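Local coordinates for protein alkane monooxygenase (Geobacillus thermodenitrificans, PDB 3B9O) that is a luciferase-like flavin monooxygenase built on a TIM barrel, holding flavin mononucleotide at one end of its parallel beta sheet, at residues E242-G247 with I275-G280; K3-N8 with D373-V378; A131-T136 with Y225-S230. All blocks are in the same frame, centred on the assembly; numbering follows the deposited sequence.

Contact 1 of 3, residues E242-G247 with I275-G280; sequences ECVFLG and IKMFAG. With FMN (flavin mononucleotide), chain C.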
loop_
_atom_site.group_PDB
_atom_site.type_symbol
_atom_site.label_atom_id
_atom_site.label_comp_id
_atom_site.label_asym_id
_atom_site.label_seq_id
_atom_site.Cartn_x
_atom_site.Cartn_y
_atom_site.Cartn_z
ATOM N N GLU A 242 10.726 3.415 2.649
ATOM C CA GLU A 242 11.483 2.167 2.671
ATOM C C GLU A 242 10.996 1.194 1.577
ATOM O O GLU A 242 11.779 0.337 1.093
ATOM C CB GLU A 242 11.355 1.488 4.034
ATOM C CG GLU A 242 11.726 2.340 5.211
ATOM C CD GLU A 242 11.499 1.580 6.495
ATOM O OE1 GLU A 242 12.378 0.760 6.860
ATOM O OE2 GLU A 242 10.445 1.822 7.130
ATOM N N CYS A 243 9.717 1.295 1.212
ATOM C CA CYS A 243 9.179 0.521 0.108
ATOM C C CYS A 243 8.318 1.398 -0.785
ATOM O O CYS A 243 7.499 2.182 -0.285
ATOM C CB CYS A 243 8.317 -0.649 0.630
ATOM S SG CYS A 243 9.200 -1.747 1.766
ATOM N N VAL A 244 8.477 1.249 -2.107
ATOM C CA VAL A 244 7.752 2.085 -3.058
ATOM C C VAL A 244 6.862 1.209 -3.914
ATOM O O VAL A 244 7.315 0.207 -4.436
ATOM C CB VAL A 244 8.725 2.944 -3.936
ATOM C CG1 VAL A 244 7.957 3.924 -4.798
ATOM C CG2 VAL A 244 9.738 3.673 -3.060
ATOM N N PHE A 245 5.577 1.567 -4.003
ATOM C CA PHE A 245 4.615 0.868 -4.864
ATOM C C PHE A 245 4.534 1.699 -6.173
ATOM O O PHE A 245 3.925 2.761 -6.218
ATOM C CB PHE A 245 3.265 0.778 -4.104
ATOM C CG PHE A 245 2.137 0.027 -4.830
ATOM C CD1 PHE A 245 0.811 0.174 -4.362
ATOM C CD2 PHE A 245 2.360 -0.784 -5.965
ATOM C CE1 PHE A 245 -0.263 -0.497 -5.016
ATOM C CE2 PHE A 245 1.279 -1.475 -6.621
ATOM C CZ PHE A 245 -0.025 -1.311 -6.143
ATOM N N LEU A 246 5.166 1.187 -7.215
ATOM C CA LEU A 246 5.280 1.832 -8.522
ATOM C C LEU A 246 4.162 1.437 -9.466
ATOM O O LEU A 246 3.648 0.301 -9.431
ATOM C CB LEU A 246 6.559 1.366 -9.164
ATOM C CG LEU A 246 7.930 2.035 -9.119
ATOM C CD1 LEU A 246 8.020 3.196 -8.216
ATOM C CD2 LEU A 246 9.003 0.975 -8.895
ATOM N N GLY A 247 3.774 2.388 -10.308
ATOM C CA GLY A 247 2.941 2.098 -11.468
ATOM C C GLY A 247 3.823 1.656 -12.617
ATOM O O GLY A 247 5.000 2.010 -12.672
ATOM N N ILE A 275 15.878 1.062 -0.174
ATOM C CA ILE A 275 14.535 1.270 -0.689
ATOM C C ILE A 275 14.177 0.013 -1.489
ATOM O O ILE A 275 14.889 -0.334 -2.433
ATOM C CB ILE A 275 14.453 2.531 -1.626
ATOM C CG1 ILE A 275 15.101 3.773 -0.992
ATOM C CG2 ILE A 275 12.997 2.802 -2.012
ATOM C CD1 ILE A 275 15.358 4.940 -1.992
ATOM N N LYS A 276 13.080 -0.647 -1.159
ATOM C CA LYS A 276 12.566 -1.777 -1.954
ATOM C C LYS A 276 11.512 -1.303 -2.945
ATOM O O LYS A 276 10.711 -0.417 -2.639
ATOM C CB LYS A 276 11.957 -2.821 -1.015
ATOM C CG LYS A 276 12.905 -3.298 0.058
ATOM C CD LYS A 276 13.871 -4.350 -0.488
ATOM C CE LYS A 276 14.779 -4.873 0.634
ATOM N NZ LYS A 276 15.307 -6.232 0.384
ATOM N N MET A 277 11.530 -1.874 -4.141
ATOM C CA MET A 277 10.648 -1.438 -5.234
ATOM C C MET A 277 9.638 -2.536 -5.486
ATOM O O MET A 277 10.038 -3.691 -5.668
ATOM C CB MET A 277 11.481 -1.193 -6.494
ATOM C CG MET A 277 12.554 -0.091 -6.298
ATOM S SD MET A 277 11.879 1.563 -6.059
ATOM C CE MET A 277 13.402 2.448 -5.734
ATOM N N PHE A 278 8.350 -2.175 -5.461
ATOM C CA PHE A 278 7.212 -3.090 -5.626
ATOM C C PHE A 278 6.410 -2.712 -6.888
ATOM O O PHE A 278 6.146 -1.548 -7.111
ATOM C CB PHE A 278 6.297 -3.033 -4.386
ATOM C CG PHE A 278 6.875 -3.746 -3.179
ATOM C CD1 PHE A 278 7.849 -3.132 -2.386
ATOM C CD2 PHE A 278 6.450 -5.038 -2.849
ATOM C CE1 PHE A 278 8.398 -3.797 -1.237
ATOM C CE2 PHE A 278 7.006 -5.729 -1.735
ATOM C CZ PHE A 278 7.984 -5.095 -0.935
ATOM N N ALA A 279 6.114 -3.695 -7.738
ATOM C CA ALA A 279 5.249 -3.505 -8.885
ATOM C C ALA A 279 3.894 -4.127 -8.601
ATOM O O ALA A 279 3.787 -5.002 -7.740
ATOM C CB ALA A 279 5.879 -4.150 -10.122
ATOM N N GLY A 280 2.844 -3.660 -9.277
ATOM C CA GLY A 280 1.557 -4.362 -9.229
ATOM C C GLY A 280 1.611 -5.506 -10.241
ATOM O O GLY A 280 2.372 -5.462 -11.225
HETATM N N1 FMN C . -4.153 7.022 -3.448
HETATM C C2 FMN C . -5.024 6.828 -2.432
HETATM O O2 FMN C . -5.649 7.833 -1.982
HETATM N N3 FMN C . -5.186 5.556 -1.940
HETATM C C4 FMN C . -4.483 4.494 -2.448
HETATM O O4 FMN C . -4.639 3.347 -1.978
HETATM C C4A FMN C . -3.571 4.693 -3.497
HETATM N N5 FMN C . -2.833 3.682 -4.046
HETATM C C5A FMN C . -1.972 3.942 -5.081
HETATM C C6 FMN C . -1.203 2.925 -5.679
HETATM C C7 FMN C . -0.315 3.215 -6.733
HETATM C C7M FMN C . 0.515 2.132 -7.390
HETATM C C8 FMN C . -0.184 4.519 -7.187
HETATM C C8M FMN C . 0.763 4.844 -8.319
HETATM C C9 FMN C . -0.944 5.541 -6.605
HETATM C C9A FMN C . -1.840 5.265 -5.557
HETATM N N10 FMN C . -2.575 6.259 -4.996
HETATM C C10 FMN C . -3.434 5.996 -3.990
HETATM C "C1'" FMN C . -2.467 7.659 -5.459
HETATM C "C2'" FMN C . -1.509 8.436 -4.540
HETATM O "O2'" FMN C . -1.043 7.611 -3.470
HETATM C "C3'" FMN C . -2.078 9.724 -3.923
HETATM O "O3'" FMN C . -3.394 9.548 -3.353
HETATM C "C4'" FMN C . -1.960 10.948 -4.859
HETATM O "O4'" FMN C . -3.211 11.625 -5.016
HETATM C "C5'" FMN C . -1.409 10.639 -6.255
HETATM O "O5'" FMN C . -0.002 10.814 -6.137
HETATM P P FMN C . 0.930 11.313 -7.347
HETATM O O1P FMN C . 0.117 12.396 -8.037
HETATM O O2P FMN C . 2.164 11.778 -6.633
HETATM O O3P FMN C . 1.105 10.118 -8.267
HETATM O O HOH W 1 3.339 -1.558 -11.235
#
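Cys243 and Phe278 meet inside the barrel, on the face of the sheet they share with Phe245. The thiol of Cys243 lies beside its backbone N, and SG reaches the corner of the Phe278 ring, 3.7 Å from CE1; it sits 5.0 Å from the ring centroid, oblique to the ring, a sulfur-aromatic contact. Phe278 also turns its edge to the carbonyl O of Val244. Phe245 has CG anti to its backbone N (chi1 -178°), and its ring bears the methyl C7M of flavin mononucleotide 3.4 Å above its plane, over the centre; the N of Gly280 lies at the edge of the same ring. On the outer face, Val244 CG2 touches Ile275 CG2 at 3.5 Å, the two side chains crossing obliquely. Met277, bent at chi2 (-67°), brings SD to 4.0 Å from Val244 CB and also near CD2 of Leu246. The parallel backbones are joined by four hydrogen bonds, among them Val244 N to Lys276 O at 2.8 Å. Beyond them, a water bridges Gly280 N, from which it accepts, and Leu246 O. This is a beta-alpha-beta unit: helix 251-265 returns over the outer face, covering Val244 and Leu246 with Ile261, while strand 223-227 flanks strand 243-246 and residues 373-378 pair with strand 276-285.

Contact 2 of 3, residues K3-N8 with D373-V378; sequences KKIHIN and DGFNLV
His6 and Gly374 pair at the start of two parallel strands whose short axes run 4.6 Å apart at 16°, joined by four backbone hydrogen bonds from His6 N to Asp373 O through to Leu377 N to Asn8 O. The main side-chain link joins two amides inside the barrel: Asn8 ND2 donates to Asn376 OD1 at 3.0 Å with an angle of 146° at the hydrogen. OD1 receives it nearly along the C=O axis, although the acceptor lies a little out of the amide plane of Asn8, and the two amide planes stand 42° apart. Asn376 OD1 also lies 3.1 Å from Asn8 CB, and thus rests against the flank of Asn8 as well as on its N-H. ND2 has a second partner in the hydroxyl of Tyr225. On the outer side, Ile5 CG2, anti to its backbone N, meets the edge of the Phe375 ring in its plane, 3.6 Å from CD1; helix 356-370 packs on both residues. The imidazole of His6 turns its edge toward Asp373 O, with CD2 nearest, while ND1 bonds to Asp52. The pairing closes the barrel by setting the first strand beside the last. Its chemistry is divided by the sheet: apolar contacts face the surrounding helices, whereas inside, one amide N-H is spent on the other amide's oxygen, which would restrain the rotation of both; the side chain of Asn376 lies about 6 Å from the flavin mononucleotide.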
loop_
_atom_site.group_PDB
_atom_site.type_symbol
_atom_site.label_atom_id
_atom_site.label_comp_id
_atom_site.label_asym_id
_atom_site.label_seq_id
_atom_site.Cartn_x
_atom_site.Cartn_y
_atom_site.Cartn_z
ATOM N N LYS A 3 17.477 -12.640 -2.860
ATOM C CA LYS A 3 17.122 -13.428 -4.095
ATOM C C LYS A 3 15.631 -13.748 -4.127
ATOM O O LYS A 3 15.086 -14.175 -5.167
ATOM C CB LYS A 3 17.921 -14.746 -4.154
ATOM C CG LYS A 3 17.845 -15.564 -2.845
ATOM C CD LYS A 3 18.530 -16.907 -2.941
ATOM C CE LYS A 3 20.037 -16.754 -2.708
ATOM N NZ LYS A 3 20.646 -18.034 -2.211
ATOM N N LYS A 4 14.970 -13.556 -2.986
ATOM C CA LYS A 4 13.599 -13.977 -2.854
ATOM C C LYS A 4 12.635 -12.783 -3.029
ATOM O O LYS A 4 12.841 -11.690 -2.468
ATOM C CB LYS A 4 13.388 -14.797 -1.571
ATOM C CG LYS A 4 14.496 -15.899 -1.404
ATOM C CD LYS A 4 14.015 -17.224 -0.887
ATOM C CE LYS A 4 15.160 -18.276 -0.983
ATOM N NZ LYS A 4 14.687 -19.698 -0.657
ATOM N N ILE A 5 11.617 -13.025 -3.839
ATOM C CA ILE A 5 10.619 -12.019 -4.241
ATOM C C ILE A 5 9.641 -11.781 -3.091
ATOM O O ILE A 5 9.037 -12.739 -2.588
ATOM C CB ILE A 5 9.859 -12.474 -5.500
ATOM C CG1 ILE A 5 10.863 -12.756 -6.660
ATOM C CG2 ILE A 5 8.757 -11.457 -5.905
ATOM C CD1 ILE A 5 10.212 -13.397 -7.898
ATOM N N HIS A 6 9.534 -10.524 -2.660
ATOM C CA HIS A 6 8.523 -10.146 -1.662
ATOM C C HIS A 6 7.118 -10.088 -2.308
ATOM O O HIS A 6 6.931 -9.509 -3.372
ATOM C CB HIS A 6 8.894 -8.822 -0.961
ATOM C CG HIS A 6 10.207 -8.858 -0.233
ATOM N ND1 HIS A 6 10.335 -9.320 1.065
ATOM C CD2 HIS A 6 11.438 -8.431 -0.602
ATOM C CE1 HIS A 6 11.600 -9.223 1.439
ATOM N NE2 HIS A 6 12.290 -8.691 0.447
ATOM N N ILE A 7 6.119 -10.705 -1.685
ATOM C CA ILE A 7 4.784 -10.643 -2.240
ATOM C C ILE A 7 3.782 -10.150 -1.204
ATOM O O ILE A 7 3.670 -10.729 -0.110
ATOM C CB ILE A 7 4.351 -11.993 -2.861
ATOM C CG1 ILE A 7 5.224 -12.306 -4.107
ATOM C CG2 ILE A 7 2.885 -11.954 -3.301
ATOM C CD1 ILE A 7 5.181 -13.710 -4.550
ATOM N N ASN A 8 3.067 -9.087 -1.567
ATOM C CA ASN A 8 1.950 -8.562 -0.785
ATOM C C ASN A 8 0.602 -8.834 -1.464
ATOM O O ASN A 8 0.507 -8.799 -2.696
ATOM C CB ASN A 8 2.061 -7.053 -0.627
ATOM C CG ASN A 8 3.318 -6.619 0.071
ATOM O OD1 ASN A 8 3.921 -7.374 0.839
ATOM N ND2 ASN A 8 3.719 -5.375 -0.182
ATOM N N ASP A 373 11.797 -5.528 -6.446
ATOM C CA ASP A 373 12.060 -6.382 -5.289
ATOM C C ASP A 373 10.858 -7.212 -4.895
ATOM O O ASP A 373 11.002 -8.199 -4.194
ATOM C CB ASP A 373 12.467 -5.522 -4.084
ATOM C CG ASP A 373 13.764 -4.777 -4.327
ATOM O OD1 ASP A 373 13.738 -3.535 -4.403
ATOM O OD2 ASP A 373 14.802 -5.454 -4.484
ATOM N N GLY A 374 9.671 -6.809 -5.311
ATOM C CA GLY A 374 8.456 -7.516 -4.915
ATOM C C GLY A 374 7.250 -7.052 -5.712
ATOM O O GLY A 374 7.354 -6.174 -6.566
ATOM N N PHE A 375 6.109 -7.642 -5.402
ATOM C CA PHE A 375 4.865 -7.355 -6.076
ATOM C C PHE A 375 3.723 -7.148 -5.092
ATOM O O PHE A 375 3.635 -7.831 -4.048
ATOM C CB PHE A 375 4.473 -8.515 -7.034
ATOM C CG PHE A 375 5.454 -8.730 -8.165
ATOM C CD1 PHE A 375 6.564 -9.551 -7.980
ATOM C CD2 PHE A 375 5.290 -8.075 -9.378
ATOM C CE1 PHE A 375 7.485 -9.763 -9.004
ATOM C CE2 PHE A 375 6.189 -8.301 -10.431
ATOM C CZ PHE A 375 7.296 -9.139 -10.227
ATOM N N ASN A 376 2.819 -6.256 -5.461
ATOM C CA ASN A 376 1.495 -6.246 -4.836
ATOM C C ASN A 376 0.570 -7.026 -5.753
ATOM O O ASN A 376 0.379 -6.625 -6.923
ATOM C CB ASN A 376 0.935 -4.841 -4.667
ATOM C CG ASN A 376 1.452 -4.138 -3.451
ATOM O OD1 ASN A 376 2.169 -4.702 -2.622
ATOM N ND2 ASN A 376 1.081 -2.857 -3.333
ATOM N N LEU A 377 0.052 -8.148 -5.258
ATOM C CA LEU A 377 -0.851 -8.976 -6.038
ATOM C C LEU A 377 -2.306 -8.427 -6.029
ATOM O O LEU A 377 -3.003 -8.426 -4.997
ATOM C CB LEU A 377 -0.768 -10.449 -5.601
ATOM C CG LEU A 377 -1.678 -11.486 -6.296
ATOM C CD1 LEU A 377 -1.433 -11.571 -7.806
ATOM C CD2 LEU A 377 -1.465 -12.851 -5.664
ATOM N N VAL A 378 -2.732 -8.002 -7.217
ATOM C CA VAL A 378 -4.020 -7.419 -7.471
ATOM C C VAL A 378 -5.035 -8.550 -7.713
ATOM O O VAL A 378 -4.724 -9.539 -8.416
ATOM C CB VAL A 378 -3.965 -6.475 -8.736
ATOM C CG1 VAL A 378 -5.334 -5.808 -8.994
ATOM C CG2 VAL A 378 -2.856 -5.397 -8.572
#

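Contact 3 of 3, residues A131-T136 with Y225-S230; sequences AWNVVT and YQAGMS. With FMN (flavin mononucleotide), chain C.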
loop_
_atom_site.group_PDB
_atom_site.type_symbol
_atom_site.label_atom_id
_atom_site.label_comp_id
_atom_site.label_asym_id
_atom_site.label_seq_id
_atom_site.Cartn_x
_atom_site.Cartn_y
_atom_site.Cartn_z
ATOM N N ALA A 131 2.933 -1.448 8.820
ATOM C CA ALA A 131 3.532 -0.583 7.828
ATOM C C ALA A 131 2.498 0.468 7.474
ATOM O O ALA A 131 1.290 0.241 7.628
ATOM C CB ALA A 131 3.927 -1.388 6.597
ATOM N N TRP A 132 2.993 1.629 7.060
ATOM C CA TRP A 132 2.144 2.729 6.674
ATOM C C TRP A 132 2.443 3.165 5.252
ATOM O O TRP A 132 3.562 3.597 4.930
ATOM C CB TRP A 132 2.291 3.885 7.694
ATOM C CG TRP A 132 1.607 5.175 7.325
ATOM C CD1 TRP A 132 0.502 5.345 6.504
ATOM C CD2 TRP A 132 1.979 6.493 7.782
ATOM N NE1 TRP A 132 0.193 6.706 6.413
ATOM C CE2 TRP A 132 1.073 7.427 7.179
ATOM C CE3 TRP A 132 3.008 6.977 8.616
ATOM C CZ2 TRP A 132 1.160 8.830 7.404
ATOM C CZ3 TRP A 132 3.087 8.360 8.851
ATOM C CH2 TRP A 132 2.148 9.263 8.267
ATOM N N ASN A 133 1.421 3.048 4.411
ATOM C CA ASN A 133 1.460 3.624 3.064
ATOM C C ASN A 133 1.039 5.093 3.094
ATOM O O ASN A 133 -0.139 5.429 3.226
ATOM C CB ASN A 133 0.657 2.803 2.057
ATOM C CG ASN A 133 0.713 3.396 0.627
ATOM O OD1 ASN A 133 1.774 3.820 0.159
ATOM N ND2 ASN A 133 -0.421 3.429 -0.053
ATOM N N VAL A 134 2.050 5.953 3.008
ATOM C CA VAL A 134 1.904 7.405 3.101
ATOM C C VAL A 134 1.396 7.928 1.777
ATOM O O VAL A 134 2.009 7.732 0.741
ATOM C CB VAL A 134 3.230 8.100 3.432
ATOM C CG1 VAL A 134 3.002 9.635 3.559
ATOM C CG2 VAL A 134 3.779 7.554 4.707
ATOM N N VAL A 135 0.256 8.597 1.846
ATOM C CA VAL A 135 -0.476 9.041 0.681
ATOM C C VAL A 135 -0.887 10.521 0.905
ATOM O O VAL A 135 -0.946 10.970 2.051
ATOM C CB VAL A 135 -1.683 8.063 0.532
ATOM C CG1 VAL A 135 -2.978 8.759 0.299
ATOM C CG2 VAL A 135 -1.346 6.936 -0.448
ATOM N N THR A 136 -1.111 11.271 -0.179
ATOM C CA THR A 136 -1.698 12.623 -0.093
ATOM C C THR A 136 -3.183 12.725 -0.484
ATOM O O THR A 136 -3.830 13.687 -0.105
ATOM C CB THR A 136 -0.948 13.669 -0.964
ATOM O OG1 THR A 136 -0.773 13.136 -2.275
ATOM C CG2 THR A 136 0.430 14.000 -0.379
ATOM N N TYR A 225 5.851 2.876 3.511
ATOM C CA TYR A 225 5.572 2.741 2.086
ATOM C C TYR A 225 5.163 4.074 1.522
ATOM O O TYR A 225 4.703 4.953 2.269
ATOM C CB TYR A 225 4.363 1.802 1.874
ATOM C CG TYR A 225 4.726 0.349 1.760
ATOM C CD1 TYR A 225 4.748 -0.298 0.497
ATOM C CD2 TYR A 225 5.112 -0.376 2.900
ATOM C CE1 TYR A 225 5.112 -1.691 0.387
ATOM C CE2 TYR A 225 5.466 -1.732 2.815
ATOM C CZ TYR A 225 5.450 -2.393 1.563
ATOM O OH TYR A 225 5.788 -3.751 1.515
ATOM N N GLN A 226 5.318 4.208 0.209
ATOM C CA GLN A 226 4.824 5.332 -0.533
ATOM C C GLN A 226 4.274 4.818 -1.854
ATOM O O GLN A 226 4.781 3.852 -2.431
ATOM C CB GLN A 226 5.904 6.421 -0.737
ATOM C CG GLN A 226 5.329 7.740 -1.233
ATOM C CD GLN A 226 5.250 7.818 -2.755
ATOM O OE1 GLN A 226 4.559 8.692 -3.299
ATOM N NE2 GLN A 226 5.953 6.896 -3.463
ATOM N N ALA A 227 3.204 5.468 -2.299
ATOM C CA ALA A 227 2.608 5.212 -3.607
ATOM C C ALA A 227 2.163 6.596 -4.108
ATOM O O ALA A 227 1.495 7.340 -3.364
ATOM C CB ALA A 227 1.413 4.256 -3.464
ATOM N N GLY A 228 2.576 6.962 -5.326
ATOM C CA GLY A 228 2.328 8.312 -5.878
ATOM C C GLY A 228 3.440 8.572 -6.874
ATOM O O GLY A 228 4.630 8.724 -6.501
ATOM N N MET A 229 3.061 8.543 -8.144
ATOM C CA MET A 229 4.027 8.485 -9.269
ATOM C C MET A 229 4.430 9.844 -9.872
ATOM O O MET A 229 5.323 9.922 -10.740
ATOM C CB MET A 229 3.489 7.553 -10.371
ATOM C CG MET A 229 3.591 6.072 -10.046
ATOM S SD MET A 229 5.275 5.376 -10.012
ATOM C CE MET A 229 6.280 6.431 -9.013
ATOM N N SER A 230 3.757 10.903 -9.433
ATOM C CA SER A 230 4.102 12.268 -9.865
ATOM C C SER A 230 5.549 12.550 -9.537
ATOM O O SER A 230 6.160 11.846 -8.712
ATOM C CB SER A 230 3.187 13.298 -9.203
ATOM O OG SER A 230 3.481 13.369 -7.818
HETATM N N1 FMN C . -4.153 7.022 -3.448
HETATM C C2 FMN C . -5.024 6.828 -2.432
HETATM O O2 FMN C . -5.649 7.833 -1.982
HETATM N N3 FMN C . -5.186 5.556 -1.940
HETATM C C4 FMN C . -4.483 4.494 -2.448
HETATM O O4 FMN C . -4.639 3.347 -1.978
HETATM C C4A FMN C . -3.571 4.693 -3.497
HETATM N N5 FMN C . -2.833 3.682 -4.046
HETATM C C5A FMN C . -1.972 3.942 -5.081
HETATM C C6 FMN C . -1.203 2.925 -5.679
HETATM C C7 FMN C . -0.315 3.215 -6.733
HETATM C C7M FMN C . 0.515 2.132 -7.390
HETATM C C8 FMN C . -0.184 4.519 -7.187
HETATM C C8M FMN C . 0.763 4.844 -8.319
HETATM C C9 FMN C . -0.944 5.541 -6.605
HETATM C C9A FMN C . -1.840 5.265 -5.557
HETATM N N10 FMN C . -2.575 6.259 -4.996
HETATM C C10 FMN C . -3.434 5.996 -3.990
HETATM C "C1'" FMN C . -2.467 7.659 -5.459
HETATM C "C2'" FMN C . -1.509 8.436 -4.540
HETATM O "O2'" FMN C . -1.043 7.611 -3.470
HETATM C "C3'" FMN C . -2.078 9.724 -3.923
HETATM O "O3'" FMN C . -3.394 9.548 -3.353
HETATM C "C4'" FMN C . -1.960 10.948 -4.859
HETATM O "O4'" FMN C . -3.211 11.625 -5.016
HETATM C "C5'" FMN C . -1.409 10.639 -6.255
HETATM O "O5'" FMN C . -0.002 10.814 -6.137
HETATM P P FMN C . 0.930 11.313 -7.347
HETATM O O1P FMN C . 0.117 12.396 -8.037
HETATM O O2P FMN C . 2.164 11.778 -6.633
HETATM O O3P FMN C . 1.105 10.118 -8.267
HETATM O O HOH W 2 0.346 10.259 -2.453
#
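Asn133 and Tyr225 cross at about a right angle, amide and ring planes 90° apart, on the face of the sheet turned to the barrel interior, with their CB atoms 3.8 Å apart. CG of Asn133, anti to the backbone N (chi1 -179°), carries the amide toward residues 225-227, with OD1 3.7 Å from Ala227 CB; ND2 is held by Thr104. The Tyr225 ring leads away from Asn133, passing obliquely by Ala131 CB, 4.0 Å from CD2, and its hydroxyl bonds to Tyr412. On the outer face, Val134 CG2 rests over the centre of the Trp132 ring, 3.6 Å above its plane. The backbones are tied by Tyr225 N to Trp132 O and Val134 N to Tyr225 O. Beyond these bonds a water bridges Thr136 N and Ala227 O. Ala227 O also accepts a bond from ribityl O2' of flavin mononucleotide at 2.6 Å. Ser230 N donates to phosphate O3P at 3.0 Å, Met229 N only weakly, while Ser230 OG (chi1 69°) caps helix 231-240 and approaches O2P at a doubtfully short distance. The main chain at the end of strand 223-227 and in the following loop thus grips ribityl and phosphate, and the helix start would favour the phosphate's charge.

From the N terminus, strand 6-12 opens contact 2, which closes only when strand 374-378 arrives, more than 360 residues later, joining the first and last strands of the barrel. Contacts 3 and 1 are both nested within that long loop and follow each other in series. Contact 3 closes first, bringing strand 223-227 back beside strand 130-135; contact 1 then closes a short beta-alpha-beta unit. Neighbouring strands link the contacts through probable backbone hydrogen bonds: Gln226 with Cys243 and Phe245, Met277 with Asp373, Ala279 with Asn376. Contacts 2 and 3, with centres about 17 Å apart, still meet across the interior through Asn8 and Tyr225, while contacts 1 and 3 share the flavin mononucleotide.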